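PDB 4DNH: dihydrodipicolinate synthase family protein from Sinorhizobium meliloti, which is of unknown function but adopts a TIM-barrel fold and is probably related to the aldolase-like dihydrodipicolinate synthases. Local coordinates for residues A[5-9]-A[356-360]; A[121-126]-A[157-161]; A[171-175]-A[201-205]; A[332-338]-A[377-381]. All coordinates share one frame; numbering follows the deposited sequence.

Contact 1. Residues A[5-9]-A[356-360]; sequences IDLPI and AELFR
Strand 5-9 of the N-terminal beta hairpin packs here on helix 352-364, outside the barrel, in a mostly apolar strand-on-helix contact with one arginine at its polar end. Helix and strand run at 126° to each other, and Leu7 points into the interface with its CB 4.3 Å from CB of Ala356. CD1 of Leu7 reaches CD1 of the Phe359 ring at 3.8 Å, while CG2 of Ile5 meets the same ring at CE1. The ring of Pro8 rests on the Ala356 methyl through CD.

Arg360 stretches its chain from CG to NE past Leu7, whose CD1 sits over one face of the guanidinium. NH2 gives a nearly straight bond (170°) to O of Pro8 at 3.3 Å; the oxygen lies in the guanidinium plane, but the donor stands well above the carbonyl plane. A water takes a bond from NH1 at 2.7 Å and gives one to the same oxygen. NH1 also forms a salt bridge with OE1 of Glu357, 2.9 Å away and one helical turn back. With its charge balanced by Glu357, Arg360 can probably lie buried against leucine while holding the strand by a backbone oxygen.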
loop_
_atom_site.group_PDB
_atom_site.type_symbol
_atom_site.label_atom_id
_atom_site.label_comp_id
_atom_site.label_asym_id
_atom_site.label_seq_id
_atom_site.Cartn_x
_atom_site.Cartn_y
_atom_site.Cartn_z
ATOM N N ILE A 5 -16.033 22.233 13.926
ATOM C CA ILE A 5 -15.195 22.927 12.938
ATOM C C ILE A 5 -16.004 23.292 11.681
ATOM O O ILE A 5 -16.858 22.515 11.232
ATOM C CB ILE A 5 -13.918 22.105 12.589
ATOM C CG1 ILE A 5 -13.033 22.851 11.579
ATOM C CG2 ILE A 5 -14.268 20.705 12.086
ATOM C CD1 ILE A 5 -11.592 22.394 11.578
ATOM N N ASP A 6 -15.754 24.479 11.128
ATOM C CA ASP A 6 -16.384 24.867 9.862
ATOM C C ASP A 6 -15.577 24.372 8.669
ATOM O O ASP A 6 -14.391 24.644 8.564
ATOM C CB ASP A 6 -16.610 26.376 9.792
ATOM C CG ASP A 6 -17.865 26.815 10.527
ATOM O OD1 ASP A 6 -18.746 25.968 10.810
ATOM O OD2 ASP A 6 -17.980 28.019 10.814
ATOM N N LEU A 7 -16.234 23.632 7.786
ATOM C CA LEU A 7 -15.572 22.942 6.679
ATOM C C LEU A 7 -16.252 23.235 5.354
ATOM O O LEU A 7 -17.461 23.490 5.320
ATOM C CB LEU A 7 -15.557 21.434 6.910
ATOM C CG LEU A 7 -14.798 20.873 8.108
ATOM C CD1 LEU A 7 -15.016 19.375 8.136
ATOM C CD2 LEU A 7 -13.301 21.167 8.091
ATOM N N PRO A 8 -15.479 23.204 4.257
ATOM C CA PRO A 8 -16.063 23.491 2.947
ATOM C C PRO A 8 -16.860 22.334 2.349
ATOM O O PRO A 8 -16.385 21.197 2.319
ATOM C CB PRO A 8 -14.857 23.829 2.071
ATOM C CG PRO A 8 -13.664 23.298 2.775
ATOM C CD PRO A 8 -14.008 23.070 4.214
ATOM N N ILE A 9 -18.084 22.649 1.933
ATOM C CA ILE A 9 -18.920 21.783 1.107
ATOM C C ILE A 9 -19.575 22.708 0.097
ATOM O O ILE A 9 -20.056 23.786 0.466
ATOM C CB ILE A 9 -20.092 21.110 1.870
ATOM C CG1 ILE A 9 -19.829 21.007 3.375
ATOM C CG2 ILE A 9 -20.446 19.763 1.241
ATOM C CD1 ILE A 9 -21.015 20.502 4.177
ATOM N N ALA A 356 -11.137 17.995 3.449
ATOM C CA ALA A 356 -12.207 18.190 4.439
ATOM C C ALA A 356 -13.135 16.985 4.504
ATOM O O ALA A 356 -13.494 16.547 5.594
ATOM C CB ALA A 356 -13.004 19.457 4.144
ATOM N N GLU A 357 -13.523 16.433 3.353
ATOM C CA GLU A 357 -14.374 15.238 3.374
ATOM C C GLU A 357 -13.649 14.061 4.024
ATOM O O GLU A 357 -14.217 13.364 4.883
ATOM C CB GLU A 357 -14.926 14.886 1.982
ATOM C CG GLU A 357 -15.766 13.603 1.931
ATOM C CD GLU A 357 -17.142 13.705 2.615
ATOM O OE1 GLU A 357 -17.421 14.733 3.282
ATOM O OE2 GLU A 357 -17.954 12.738 2.489
ATOM N N LEU A 358 -12.397 13.865 3.628
ATOM C CA LEU A 358 -11.478 12.939 4.293
ATOM C C LEU A 358 -11.500 13.086 5.827
ATOM O O LEU A 358 -11.623 12.104 6.541
ATOM C CB LEU A 358 -10.051 13.129 3.747
ATOM C CG LEU A 358 -9.019 12.029 4.024
ATOM C CD1 LEU A 358 -7.923 12.028 2.972
ATOM C CD2 LEU A 358 -8.405 12.196 5.406
ATOM N N PHE A 359 -11.394 14.309 6.325
ATOM C CA PHE A 359 -11.510 14.576 7.761
ATOM C C PHE A 359 -12.841 14.082 8.375
ATOM O O PHE A 359 -12.820 13.419 9.417
ATOM C CB PHE A 359 -11.227 16.067 8.021
ATOM C CG PHE A 359 -11.420 16.520 9.446
ATOM C CD1 PHE A 359 -12.685 16.895 9.914
ATOM C CD2 PHE A 359 -10.329 16.640 10.305
ATOM C CE1 PHE A 359 -12.856 17.338 11.221
ATOM C CE2 PHE A 359 -10.489 17.090 11.615
ATOM C CZ PHE A 359 -11.755 17.439 12.078
ATOM N N ARG A 360 -13.984 14.369 7.743
ATOM C CA ARG A 360 -15.295 13.893 8.270
ATOM C C ARG A 360 -15.402 12.382 8.291
ATOM O O ARG A 360 -15.839 11.796 9.277
ATOM C CB ARG A 360 -16.471 14.388 7.444
ATOM C CG ARG A 360 -16.575 15.879 7.213
ATOM C CD ARG A 360 -17.816 16.145 6.378
ATOM N NE ARG A 360 -17.925 17.550 6.051
ATOM C CZ ARG A 360 -17.359 18.129 4.995
ATOM N NH1 ARG A 360 -16.643 17.419 4.127
ATOM N NH2 ARG A 360 -17.523 19.429 4.805
HETATM O O HOH W 1 -15.601 18.480 1.859
#

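Contact 2. Residues A[121-126]-A[157-161]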
loop_
_atom_site.group_PDB
_atom_site.type_symbol
_atom_site.label_atom_id
_atom_site.label_comp_id
_atom_site.label_asym_id
_atom_site.label_seq_id
_atom_site.Cartn_x
_atom_site.Cartn_y
_atom_site.Cartn_z
ATOM N N THR A 121 11.905 -3.219 -11.521
ATOM C CA THR A 121 12.626 -2.867 -12.724
ATOM C C THR A 121 12.750 -1.333 -12.837
ATOM O O THR A 121 13.400 -0.814 -13.745
ATOM C CB THR A 121 11.888 -3.494 -13.922
ATOM O OG1 THR A 121 12.613 -4.648 -14.375
ATOM C CG2 THR A 121 11.690 -2.502 -15.060
ATOM N N ASP A 122 12.150 -0.627 -11.879
ATOM C CA ASP A 122 11.998 0.838 -11.927
ATOM C C ASP A 122 13.245 1.697 -12.235
ATOM O O ASP A 122 13.114 2.889 -12.496
ATOM C CB ASP A 122 11.250 1.370 -10.690
ATOM C CG ASP A 122 11.764 0.781 -9.377
ATOM O OD1 ASP A 122 12.018 -0.441 -9.297
ATOM O OD2 ASP A 122 11.888 1.547 -8.404
ATOM N N HIS A 123 14.442 1.107 -12.229
ATOM C CA HIS A 123 15.632 1.858 -12.651
ATOM C C HIS A 123 15.864 1.798 -14.147
ATOM O O HIS A 123 16.852 2.331 -14.651
ATOM C CB HIS A 123 16.871 1.403 -11.885
ATOM C CG HIS A 123 17.278 -0.009 -12.184
ATOM N ND1 HIS A 123 16.670 -1.065 -11.626
ATOM C CD2 HIS A 123 18.262 -0.517 -13.022
ATOM C CE1 HIS A 123 17.233 -2.194 -12.079
ATOM N NE2 HIS A 123 18.208 -1.856 -12.935
ATOM N N LEU A 124 14.951 1.153 -14.866
ATOM C CA LEU A 124 15.087 0.938 -16.302
ATOM C C LEU A 124 13.933 1.574 -17.076
ATOM O O LEU A 124 12.771 1.196 -16.899
ATOM C CB LEU A 124 15.161 -0.558 -16.605
ATOM C CG LEU A 124 15.273 -1.009 -18.062
ATOM C CD1 LEU A 124 16.529 -0.438 -18.709
ATOM C CD2 LEU A 124 15.265 -2.532 -18.138
ATOM N N ALA A 125 14.278 2.533 -17.934
ATOM C CA ALA A 125 13.310 3.276 -18.737
ATOM C C ALA A 125 12.712 2.369 -19.809
ATOM O O ALA A 125 13.460 1.703 -20.529
ATOM C CB ALA A 125 13.984 4.487 -19.376
ATOM N N PRO A 126 11.364 2.305 -19.894
ATOM C CA PRO A 126 10.712 1.628 -21.029
ATOM C C PRO A 126 11.261 2.179 -22.339
ATOM O O PRO A 126 11.350 3.397 -22.502
ATOM C CB PRO A 126 9.237 2.005 -20.868
ATOM C CG PRO A 126 9.070 2.235 -19.400
ATOM C CD PRO A 126 10.388 2.749 -18.876
ATOM N N ALA A 157 5.575 -5.505 -10.547
ATOM C CA ALA A 157 5.364 -5.516 -11.987
ATOM C C ALA A 157 6.340 -4.540 -12.619
ATOM O O ALA A 157 6.800 -3.610 -11.962
ATOM C CB ALA A 157 3.933 -5.142 -12.318
ATOM N N SER A 158 6.663 -4.765 -13.886
ATOM C CA SER A 158 7.742 -4.053 -14.551
ATOM C C SER A 158 7.252 -3.205 -15.741
ATOM O O SER A 158 6.621 -3.716 -16.682
ATOM C CB SER A 158 8.824 -5.062 -14.961
ATOM O OG SER A 158 9.615 -4.632 -16.056
ATOM N N ARG A 159 7.547 -1.905 -15.665
ATOM C CA ARG A 159 7.198 -0.905 -16.686
ATOM C C ARG A 159 7.814 -1.315 -18.045
ATOM O O ARG A 159 7.127 -1.326 -19.057
ATOM C CB ARG A 159 7.751 0.468 -16.237
ATOM C CG ARG A 159 6.803 1.663 -16.080
ATOM C CD ARG A 159 5.773 1.443 -14.983
ATOM N NE ARG A 159 5.580 2.446 -13.902
ATOM C CZ ARG A 159 6.185 3.625 -13.701
ATOM N NH1 ARG A 159 5.835 4.327 -12.622
ATOM N NH2 ARG A 159 7.109 4.110 -14.535
ATOM N N ALA A 160 9.099 -1.687 -18.053
ATOM C CA ALA A 160 9.831 -1.991 -19.296
ATOM C C ALA A 160 9.320 -3.257 -19.987
ATOM O O ALA A 160 9.327 -3.351 -21.226
ATOM C CB ALA A 160 11.322 -2.116 -19.021
ATOM N N LEU A 161 8.887 -4.221 -19.176
ATOM C CA LEU A 161 8.319 -5.471 -19.665
ATOM C C LEU A 161 6.925 -5.262 -20.284
ATOM O O LEU A 161 6.646 -5.798 -21.365
ATOM C CB LEU A 161 8.305 -6.533 -18.560
ATOM C CG LEU A 161 7.770 -7.934 -18.896
ATOM C CD1 LEU A 161 8.619 -8.683 -19.919
ATOM C CD2 LEU A 161 7.618 -8.752 -17.629
#
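Thr121 and Ser158 face each other where two loops that follow neighbouring barrel strands, 115-119 and 153-155, come together. The threonine points toward the other loop and lays its CB and CG2 against the serine: CG2 comes to 3.1 Å from OG of Ser158, and CB to 3.6 Å from CB of Ser158. The methyl CG2 also reaches across to CB of Ala160, 4.0 Å away. That alanine methyl meets a second branch as well, CD2 of Leu124, and is thus bordered by the two residues that begin and end a type I beta turn. The turn is closed by a bond from N of Leu124 to O of Thr121.

Farther along, the ring of Pro126 crosses the Arg159 side chain obliquely, with CG 3.9 Å from CB of Arg159. The arginine then bends at chi2 and chi3, and its NE forms a salt bridge with Asp196, beyond the two loops.

Ser158 is the N-cap of helix 159-164. A chi1 of 155° sets OG of Ser158 opposite the backbone N and beside the carbonyl carbon, where it accepts a bond from N of Leu161 at 3.2 Å, at an angle of 154°. Without the hydroxyl, as with an alanine here, the amide of Leu161 would probably lose its cap and a small gap open beside the Thr121 methyl. The serine oxygen thus does polar work on its own helix, while the neighbouring loop supplies mainly carbon: the two loops are joined by apolar packing around a helix start.

Contact 3. Residues A[171-175]-A[201-205]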
loop_
_atom_site.group_PDB
_atom_site.type_symbol
_atom_site.label_atom_id
_atom_site.label_comp_id
_atom_site.label_asym_id
_atom_site.label_seq_id
_atom_site.Cartn_x
_atom_site.Cartn_y
_atom_site.Cartn_z
ATOM N N TYR A 171 6.167 -12.928 -20.554
ATOM C CA TYR A 171 5.937 -12.922 -19.117
ATOM C C TYR A 171 6.287 -14.269 -18.514
ATOM O O TYR A 171 6.838 -14.334 -17.421
ATOM C CB TYR A 171 4.488 -12.591 -18.806
ATOM C CG TYR A 171 4.126 -11.175 -19.120
ATOM C CD1 TYR A 171 3.684 -10.810 -20.396
ATOM C CD2 TYR A 171 4.238 -10.189 -18.147
ATOM C CE1 TYR A 171 3.357 -9.502 -20.685
ATOM C CE2 TYR A 171 3.915 -8.883 -18.424
ATOM C CZ TYR A 171 3.473 -8.546 -19.690
ATOM O OH TYR A 171 3.149 -7.238 -19.937
ATOM N N ILE A 172 5.952 -15.341 -19.225
ATOM C CA ILE A 172 6.237 -16.688 -18.747
ATOM C C ILE A 172 7.749 -16.875 -18.598
ATOM O O ILE A 172 8.201 -17.335 -17.558
ATOM C CB ILE A 172 5.580 -17.775 -19.642
ATOM C CG1 ILE A 172 4.065 -17.788 -19.420
ATOM C CG2 ILE A 172 6.141 -19.156 -19.335
ATOM C CD1 ILE A 172 3.246 -18.160 -20.641
ATOM N N ARG A 173 8.513 -16.480 -19.619
ATOM C CA ARG A 173 9.975 -16.633 -19.625
ATOM C C ARG A 173 10.672 -15.793 -18.555
ATOM O O ARG A 173 11.577 -16.280 -17.872
ATOM C CB ARG A 173 10.559 -16.303 -21.000
ATOM C CG ARG A 173 10.487 -17.451 -21.996
ATOM C CD ARG A 173 10.594 -16.937 -23.423
ATOM N NE ARG A 173 9.694 -17.649 -24.335
ATOM C CZ ARG A 173 9.272 -17.179 -25.509
ATOM N NH1 ARG A 173 8.453 -17.907 -26.260
ATOM N NH2 ARG A 173 9.656 -15.983 -25.940
ATOM N N VAL A 174 10.247 -14.537 -18.420
ATOM C CA VAL A 174 10.833 -13.618 -17.450
ATOM C C VAL A 174 10.594 -14.125 -16.033
ATOM O O VAL A 174 11.548 -14.344 -15.288
ATOM C CB VAL A 174 10.330 -12.169 -17.654
ATOM C CG1 VAL A 174 10.604 -11.305 -16.432
ATOM C CG2 VAL A 174 10.992 -11.558 -18.881
ATOM N N TYR A 175 9.334 -14.352 -15.677
ATOM C CA TYR A 175 9.005 -14.899 -14.358
ATOM C C TYR A 175 9.533 -16.333 -14.138
ATOM O O TYR A 175 9.663 -16.788 -13.003
ATOM C CB TYR A 175 7.501 -14.797 -14.098
ATOM C CG TYR A 175 7.056 -13.382 -13.794
ATOM C CD1 TYR A 175 6.843 -12.466 -14.816
ATOM C CD2 TYR A 175 6.854 -12.961 -12.480
ATOM C CE1 TYR A 175 6.436 -11.173 -14.543
ATOM C CE2 TYR A 175 6.448 -11.670 -12.197
ATOM C CZ TYR A 175 6.240 -10.777 -13.228
ATOM O OH TYR A 175 5.833 -9.482 -12.962
ATOM N N GLY A 201 -2.156 -3.694 -19.732
ATOM C CA GLY A 201 -2.207 -5.037 -20.314
ATOM C C GLY A 201 -1.138 -5.989 -19.800
ATOM O O GLY A 201 -0.592 -6.778 -20.572
ATOM N N TYR A 202 -0.843 -5.921 -18.503
ATOM C CA TYR A 202 0.171 -6.784 -17.900
ATOM C C TYR A 202 -0.235 -8.272 -17.958
ATOM O O TYR A 202 -1.426 -8.600 -17.854
ATOM C CB TYR A 202 0.485 -6.338 -16.465
ATOM C CG TYR A 202 1.884 -6.691 -16.016
ATOM C CD1 TYR A 202 2.974 -5.923 -16.408
ATOM C CD2 TYR A 202 2.118 -7.802 -15.203
ATOM C CE1 TYR A 202 4.262 -6.244 -16.002
ATOM C CE2 TYR A 202 3.401 -8.132 -14.787
ATOM C CZ TYR A 202 4.471 -7.350 -15.187
ATOM O OH TYR A 202 5.744 -7.675 -14.784
ATOM N N TRP A 203 0.768 -9.143 -18.133
ATOM C CA TRP A 203 0.629 -10.591 -18.411
ATOM C C TRP A 203 0.416 -10.931 -19.868
ATOM O O TRP A 203 0.431 -12.104 -20.246
ATOM C CB TRP A 203 -0.401 -11.285 -17.516
ATOM C CG TRP A 203 -0.129 -11.085 -16.044
ATOM C CD1 TRP A 203 -0.913 -10.394 -15.127
ATOM C CD2 TRP A 203 1.036 -11.550 -15.273
ATOM N NE1 TRP A 203 -0.337 -10.413 -13.879
ATOM C CE2 TRP A 203 0.828 -11.089 -13.896
ATOM C CE3 TRP A 203 2.175 -12.285 -15.570
ATOM C CZ2 TRP A 203 1.740 -11.347 -12.886
ATOM C CZ3 TRP A 203 3.088 -12.545 -14.540
ATOM C CH2 TRP A 203 2.873 -12.083 -13.229
ATOM N N GLY A 204 0.223 -9.908 -20.697
ATOM C CA GLY A 204 0.134 -10.081 -22.142
ATOM C C GLY A 204 -1.240 -9.936 -22.770
ATOM O O GLY A 204 -1.390 -10.139 -23.973
ATOM N N ASN A 205 -2.246 -9.597 -21.967
ATOM C CA ASN A 205 -3.594 -9.367 -22.486
ATOM C C ASN A 205 -4.256 -8.121 -21.903
ATOM O O ASN A 205 -4.141 -7.843 -20.706
ATOM C CB ASN A 205 -4.484 -10.584 -22.245
ATOM C CG ASN A 205 -5.654 -10.646 -23.209
ATOM O OD1 ASN A 205 -6.408 -9.683 -23.368
ATOM N ND2 ASN A 205 -5.807 -11.786 -23.868
#
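Tyr171, Tyr175, Tyr202 and Trp203 gather into an aromatic cluster between helix 168-181 and the loop before helix 208-221. At its centre Tyr171 and Tyr202 form a T-shaped pair, planes at 76° and centroids 4.8 Å apart: CE2 of Tyr171 stands over the middle of the Tyr202 ring. One face of Tyr171 also lies against the backbone of the loop, with N of Trp203 3.2 Å from CE2 of Tyr171. Trp203 turns its six-membered ring over Tyr175, CH2 lying 3.6 Å from CZ of Tyr175 and the planes at 46°.

The loop is a type II beta turn from Gly201 to Gly204. There a CB on Gly204 would collide with the carbonyl oxygen of Trp203 and crowd CD1 of Tyr171.

Outward, the chemistry turns polar at the hydroxyls. With CG opposite its backbone N (chi1 -153°), Tyr202 crosses the Tyr171 edge toward Tyr175, and OH of Tyr202 donates to OH of Tyr175 at 2.6 Å, each oxygen at the edge of the other ring. The same hydroxyl oxygen accepts from N of Ser158. A leucine in place of Tyr202 would probably deprive the Tyr175 hydroxyl of its donor and the Tyr171 edge of the face it meets. The whole is an aromatic cluster on the outer layer of a TIM barrel, joining one helix to the loop that follows the next strand, 186-191.

Contact 4. Residues A[332-338]-A[377-381]; sequences YLNGLQD and RMRRV
Helix 323-333 ends in a Schellman motif, N of Leu336 bonded to O of Ala331 and N of Gly335, at positive phi, to O of Tyr332, and Leu333 comes nearest to helix 371-384 at Arg377, their CA atoms 6.1 Å apart. Over this helix end, NH1 of Arg377 donates to two backbone oxygens, O of Tyr332 at 2.7 Å and O of Gln337 at 2.6 Å, each bond lying in the carbonyl plane and close to the guanidinium plane. NH2 adds a salt bridge to OD1 of Asp338 at 3.2 Å, met on the anti side of a carboxylate turned 81° from the guanidinium. Three acceptors round the edge thus fix the group against rotation, and O of Tyr332 takes both an arginine N-H and the amide of Gly335.

The Arg377 chain passes obliquely over one face of the Tyr332 ring, CG of Arg377 3.5 Å from CZ of Tyr332, with ring and guanidinium planes 26° apart. Tyr332 holds its CG opposite the backbone N (chi1 169°), which carries the ring toward the second helix, where CE2 also touches CG2 of Val381 at 3.7 Å. Beside Arg377, CD2 of Leu333 packs 4.4 Å from CB of Met378, a selenomethionine.

Helix 352-364 covers the apolar side, Phe359 touching both Leu333 and Met378. Met378 also meets Ile5 and Leu7 of strand 4-9, whereas on the other flank Leu336 and Gln337 lean on helix 61-73 of the barrel.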
loop_
_atom_site.group_PDB
_atom_site.type_symbol
_atom_site.label_atom_id
_atom_site.label_comp_id
_atom_site.label_asym_id
_atom_site.label_seq_id
_atom_site.Cartn_x
_atom_site.Cartn_y
_atom_site.Cartn_z
ATOM N N TYR A 332 -0.694 13.087 8.915
ATOM C CA TYR A 332 -0.506 14.466 9.402
ATOM C C TYR A 332 -1.549 14.849 10.431
ATOM O O TYR A 332 -1.230 15.475 11.442
ATOM C CB TYR A 332 -0.543 15.465 8.240
ATOM C CG TYR A 332 -0.631 16.928 8.646
ATOM C CD1 TYR A 332 0.459 17.581 9.232
ATOM C CD2 TYR A 332 -1.800 17.666 8.429
ATOM C CE1 TYR A 332 0.391 18.917 9.600
ATOM C CE2 TYR A 332 -1.882 18.999 8.788
ATOM C CZ TYR A 332 -0.779 19.623 9.368
ATOM O OH TYR A 332 -0.855 20.951 9.737
ATOM N N LEU A 333 -2.801 14.480 10.178
ATOM C CA LEU A 333 -3.865 14.742 11.149
ATOM C C LEU A 333 -3.622 13.989 12.447
ATOM O O LEU A 333 -3.988 14.468 13.511
ATOM C CB LEU A 333 -5.244 14.382 10.588
ATOM C CG LEU A 333 -5.794 15.268 9.471
ATOM C CD1 LEU A 333 -7.085 14.649 8.951
ATOM C CD2 LEU A 333 -5.978 16.717 9.912
ATOM N N ASN A 334 -3.019 12.806 12.349
ATOM C CA ASN A 334 -2.800 11.966 13.516
ATOM C C ASN A 334 -1.469 12.260 14.191
ATOM O O ASN A 334 -1.074 11.561 15.122
ATOM C CB ASN A 334 -2.878 10.494 13.129
ATOM C CG ASN A 334 -4.285 10.052 12.825
ATOM O OD1 ASN A 334 -5.218 10.407 13.544
ATOM N ND2 ASN A 334 -4.454 9.267 11.764
ATOM N N GLY A 335 -0.775 13.291 13.712
ATOM C CA GLY A 335 0.466 13.750 14.345
ATOM C C GLY A 335 1.654 12.819 14.183
ATOM O O GLY A 335 2.552 12.831 14.996
ATOM N N LEU A 336 1.666 12.019 13.128
ATOM C CA LEU A 336 2.760 11.091 12.895
ATOM C C LEU A 336 3.861 11.819 12.160
ATOM O O LEU A 336 5.002 11.350 12.094
ATOM C CB LEU A 336 2.274 9.886 12.097
ATOM C CG LEU A 336 1.008 9.217 12.672
ATOM C CD1 LEU A 336 0.587 8.045 11.804
ATOM C CD2 LEU A 336 1.195 8.789 14.129
ATOM N N GLN A 337 3.504 12.981 11.618
ATOM C CA GLN A 337 4.449 13.916 11.048
ATOM C C GLN A 337 3.910 15.315 11.277
ATOM O O GLN A 337 2.733 15.476 11.604
ATOM C CB GLN A 337 4.709 13.624 9.567
ATOM C CG GLN A 337 3.508 13.609 8.633
ATOM C CD GLN A 337 3.891 13.104 7.249
ATOM O OE1 GLN A 337 4.116 11.897 7.061
ATOM N NE2 GLN A 337 4.007 14.018 6.283
ATOM N N ASP A 338 4.767 16.320 11.133
ATOM C CA ASP A 338 4.447 17.691 11.547
ATOM C C ASP A 338 4.148 18.620 10.392
ATOM O O ASP A 338 3.920 19.804 10.593
ATOM C CB ASP A 338 5.610 18.275 12.336
ATOM C CG ASP A 338 5.828 17.561 13.640
ATOM O OD1 ASP A 338 4.838 17.008 14.194
ATOM O OD2 ASP A 338 6.992 17.557 14.104
ATOM N N ARG A 377 -4.952 20.876 13.414
ATOM C CA ARG A 377 -4.243 20.728 12.157
ATOM C C ARG A 377 -5.104 21.018 10.933
ATOM O O ARG A 377 -4.647 21.719 10.023
ATOM C CB ARG A 377 -3.574 19.361 12.074
ATOM C CG ARG A 377 -2.160 19.448 12.581
ATOM C CD ARG A 377 -1.666 18.190 13.242
ATOM N NE ARG A 377 -0.366 18.470 13.859
ATOM C CZ ARG A 377 0.759 17.833 13.570
ATOM N NH1 ARG A 377 0.764 16.840 12.682
ATOM N NH2 ARG A 377 1.875 18.177 14.185
HETATM N N MSE A 378 -6.345 20.525 10.929
HETATM C CA MSE A 378 -7.311 20.900 9.895
HETATM C C MSE A 378 -7.524 22.396 9.860
HETATM O O MSE A 378 -7.641 22.976 8.779
HETATM C CB MSE A 378 -8.646 20.177 10.068
HETATM C CG MSE A 378 -9.579 20.429 8.878
HETATM SE SE MSE A 378 -9.189 19.308 7.292
HETATM C CE MSE A 378 -9.135 20.742 5.950
ATOM N N ARG A 379 -7.577 23.035 11.026
ATOM C CA ARG A 379 -7.751 24.488 11.092
ATOM C C ARG A 379 -6.577 25.217 10.443
ATOM O O ARG A 379 -6.785 26.205 9.741
ATOM C CB ARG A 379 -7.939 24.967 12.531
ATOM C CG ARG A 379 -9.368 25.300 12.924
ATOM C CD ARG A 379 -9.717 24.601 14.237
ATOM N NE ARG A 379 -10.558 25.391 15.130
ATOM C CZ ARG A 379 -11.890 25.402 15.121
ATOM N NH1 ARG A 379 -12.567 24.680 14.248
ATOM N NH2 ARG A 379 -12.554 26.161 15.986
ATOM N N ARG A 380 -5.358 24.727 10.670
ATOM C CA ARG A 380 -4.159 25.339 10.093
ATOM C C ARG A 380 -4.140 25.201 8.581
ATOM O O ARG A 380 -3.673 26.103 7.876
ATOM C CB ARG A 380 -2.865 24.763 10.697
ATOM C CG ARG A 380 -2.318 25.588 11.853
ATOM C CD ARG A 380 -0.833 25.355 12.121
ATOM N NE ARG A 380 -0.596 24.358 13.169
ATOM C CZ ARG A 380 0.010 23.181 12.985
ATOM N NH1 ARG A 380 0.468 22.815 11.787
ATOM N NH2 ARG A 380 0.163 22.358 14.015
ATOM N N VAL A 381 -4.667 24.081 8.092
ATOM C CA VAL A 381 -4.783 23.821 6.659
ATOM C C VAL A 381 -5.821 24.743 6.000
ATOM O O VAL A 381 -5.549 25.342 4.957
ATOM C CB VAL A 381 -5.072 22.325 6.384
ATOM C CG1 VAL A 381 -5.402 22.095 4.914
ATOM C CG2 VAL A 381 -3.876 21.476 6.810
#

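Contacts 1 and 4 lie on one side of the chain and contacts 2 and 3 on another. The first two, both buried, share a C-terminal helical layer: their centres are about 14 Å apart, and Met378 packs between them. In both an arginine holds backbone carbonyl oxygen, one in contact 1 and two in contact 4, at the border of an apolar patch. Contacts 2 and 3, with centres about 13 Å apart, belong to the loops and helices around successive barrel strands and meet where Tyr202 reaches Ser158. Contact 3 is a buried aromatic cluster, whereas contact 2 is only partly buried, small and apolar beside a helix cap, with exposed Pro126 at its margin.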